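Side-chain contact in succinate-semialdehyde dehydrogenase (NAD(P)(+)) (Marinobacter aquaeolei, PDB 3RH9), which probably oxidises succinate semialdehyde to succinate, using NAD(P)+ as the electron acceptor: residues F266-L271 / A425-R430. Numbering follows the deposited sequence.
Sequences FDDADL and AERAQR
An arginine stacked on a phenylalanine and paired with an aspartate joins a beta turn to helix 425-434: Arg427 reaches across to Phe266 and Asp268. CD of Arg427 sits squarely over the centre of the Phe266 ring, 3.9 Å from the centroid, a CH-pi contact. Beyond CD the guanidinium runs on over the CD1-CE1 side of the same face, with planes 6° apart. CZ of Arg427 is 4.5 Å from the Phe266 centroid, so the cation-pi contact is off-centre. The bend at chi3 (-85°) turns the group off the line of the chain and lays it flat on the ring. Phe266 follows strand 262-265, which pairs with strand 417-421 in the mixed sheet of the catalytic domain, the one that in aldehyde dehydrogenases carries the nucleophilic cysteine; the predicted catalytic Glu256 lies away from this contact. The ring also meets Phe399 edge-to-face.

From Phe266 to Ala269 the chain makes a type I turn, closed by Ala269 N to Phe266 O at 3.0 Å. This brings Asp268 to the guanidinium edge, where its OD2 forms a salt bridge with Arg427 NH1 at 3.0 Å, although carboxylate and guanidinium planes stand 63° apart. The other oxygen, OD1, is hydrogen-bonded to Thr422 OG1, which steadies the carboxylate from the loop ahead of the helix. Asp267 contributes charge alone: its OD1 lies 4.3 Å from Arg427 NH1, well out of the guanidinium plane, and would probably add to the negative potential around the arginine.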
# COMPACT_ATOMS: atom_id res chain seq x y z
N PHE A 266 -34.16 1.11 3.08
CA PHE A 266 -35.19 1.29 2.06
C PHE A 266 -36.64 1.04 2.55
O PHE A 266 -36.85 0.38 3.58
CB PHE A 266 -34.86 0.50 0.80
CG PHE A 266 -33.82 1.16 -0.05
CD1 PHE A 266 -34.18 2.11 -0.98
CD2 PHE A 266 -32.48 0.90 0.13
CE1 PHE A 266 -33.22 2.74 -1.75
CE2 PHE A 266 -31.52 1.53 -0.64
CZ PHE A 266 -31.90 2.45 -1.58
N ASP A 267 -37.61 1.61 1.84
CA ASP A 267 -39.03 1.45 2.16
C ASP A 267 -39.53 0.01 2.05
O ASP A 267 -40.55 -0.35 2.64
CB ASP A 267 -39.90 2.36 1.27
CG ASP A 267 -39.55 2.25 -0.20
OD1 ASP A 267 -38.63 1.48 -0.55
OD2 ASP A 267 -40.20 2.95 -1.02
N ASP A 268 -38.82 -0.82 1.30
CA ASP A 268 -39.14 -2.24 1.21
C ASP A 268 -38.35 -3.09 2.22
O ASP A 268 -38.45 -4.31 2.23
CB ASP A 268 -38.94 -2.74 -0.23
CG ASP A 268 -37.46 -2.91 -0.59
OD1 ASP A 268 -36.59 -2.68 0.27
OD2 ASP A 268 -37.18 -3.29 -1.76
N ALA A 269 -37.56 -2.44 3.07
CA ALA A 269 -36.75 -3.15 4.05
C ALA A 269 -37.59 -3.74 5.18
O ALA A 269 -38.61 -3.18 5.56
CB ALA A 269 -35.70 -2.20 4.63
N ASP A 270 -37.17 -4.88 5.73
CA ASP A 270 -37.74 -5.42 6.95
C ASP A 270 -37.32 -4.49 8.10
O ASP A 270 -36.17 -4.51 8.53
CB ASP A 270 -37.21 -6.84 7.16
CG ASP A 270 -37.51 -7.40 8.57
OD1 ASP A 270 -37.94 -6.64 9.46
OD2 ASP A 270 -37.28 -8.62 8.78
N LEU A 271 -38.25 -3.67 8.58
CA LEU A 271 -37.93 -2.63 9.56
C LEU A 271 -37.46 -3.16 10.90
O LEU A 271 -36.57 -2.59 11.52
CB LEU A 271 -39.11 -1.68 9.78
CG LEU A 271 -39.15 -0.40 8.96
CD1 LEU A 271 -38.66 -0.66 7.57
CD2 LEU A 271 -40.55 0.15 8.94
N ALA A 425 -32.95 -7.47 -3.70
CA ALA A 425 -31.58 -7.98 -3.77
C ALA A 425 -30.77 -7.48 -4.97
O ALA A 425 -29.55 -7.34 -4.88
CB ALA A 425 -31.59 -9.51 -3.72
N GLU A 426 -31.44 -7.21 -6.09
CA GLU A 426 -30.72 -6.62 -7.23
C GLU A 426 -30.32 -5.17 -6.90
O GLU A 426 -29.22 -4.73 -7.25
CB GLU A 426 -31.51 -6.72 -8.54
CG GLU A 426 -31.93 -8.16 -8.89
CD GLU A 426 -32.31 -8.36 -10.38
OE1 GLU A 426 -32.67 -7.38 -11.07
OE2 GLU A 426 -32.26 -9.53 -10.85
N ARG A 427 -31.22 -4.46 -6.22
CA ARG A 427 -30.94 -3.10 -5.77
C ARG A 427 -29.84 -3.08 -4.71
O ARG A 427 -28.91 -2.29 -4.79
CB ARG A 427 -32.21 -2.45 -5.24
CG ARG A 427 -31.97 -1.32 -4.27
CD ARG A 427 -33.22 -1.05 -3.46
NE ARG A 427 -34.13 -0.15 -4.16
CZ ARG A 427 -35.44 -0.07 -3.93
NH1 ARG A 427 -36.03 -0.86 -3.04
NH2 ARG A 427 -36.16 0.79 -4.63
N ALA A 428 -29.96 -3.97 -3.72
CA ALA A 428 -28.93 -4.10 -2.68
C ALA A 428 -27.54 -4.27 -3.28
O ALA A 428 -26.53 -3.89 -2.68
CB ALA A 428 -29.25 -5.27 -1.76
N GLN A 429 -27.47 -4.87 -4.46
CA GLN A 429 -26.16 -5.18 -5.01
C GLN A 429 -25.59 -3.99 -5.75
O GLN A 429 -24.37 -3.80 -5.77
CB GLN A 429 -26.23 -6.41 -5.90
CG GLN A 429 -26.41 -7.68 -5.09
CD GLN A 429 -26.25 -8.93 -5.94
OE1 GLN A 429 -27.20 -9.38 -6.58
NE2 GLN A 429 -25.04 -9.50 -5.94
N ARG A 430 -26.48 -3.18 -6.32
CA ARG A 430 -26.07 -1.94 -6.97
C ARG A 430 -25.61 -0.95 -5.92
O ARG A 430 -24.72 -0.13 -6.18
CB ARG A 430 -27.22 -1.36 -7.78
CG ARG A 430 -27.60 -2.13 -9.03
CD ARG A 430 -28.65 -1.37 -9.83
NE ARG A 430 -29.81 -1.09 -8.99
CZ ARG A 430 -30.96 -1.76 -9.04
NH1 ARG A 430 -31.13 -2.75 -9.92
NH2 ARG A 430 -31.95 -1.44 -8.22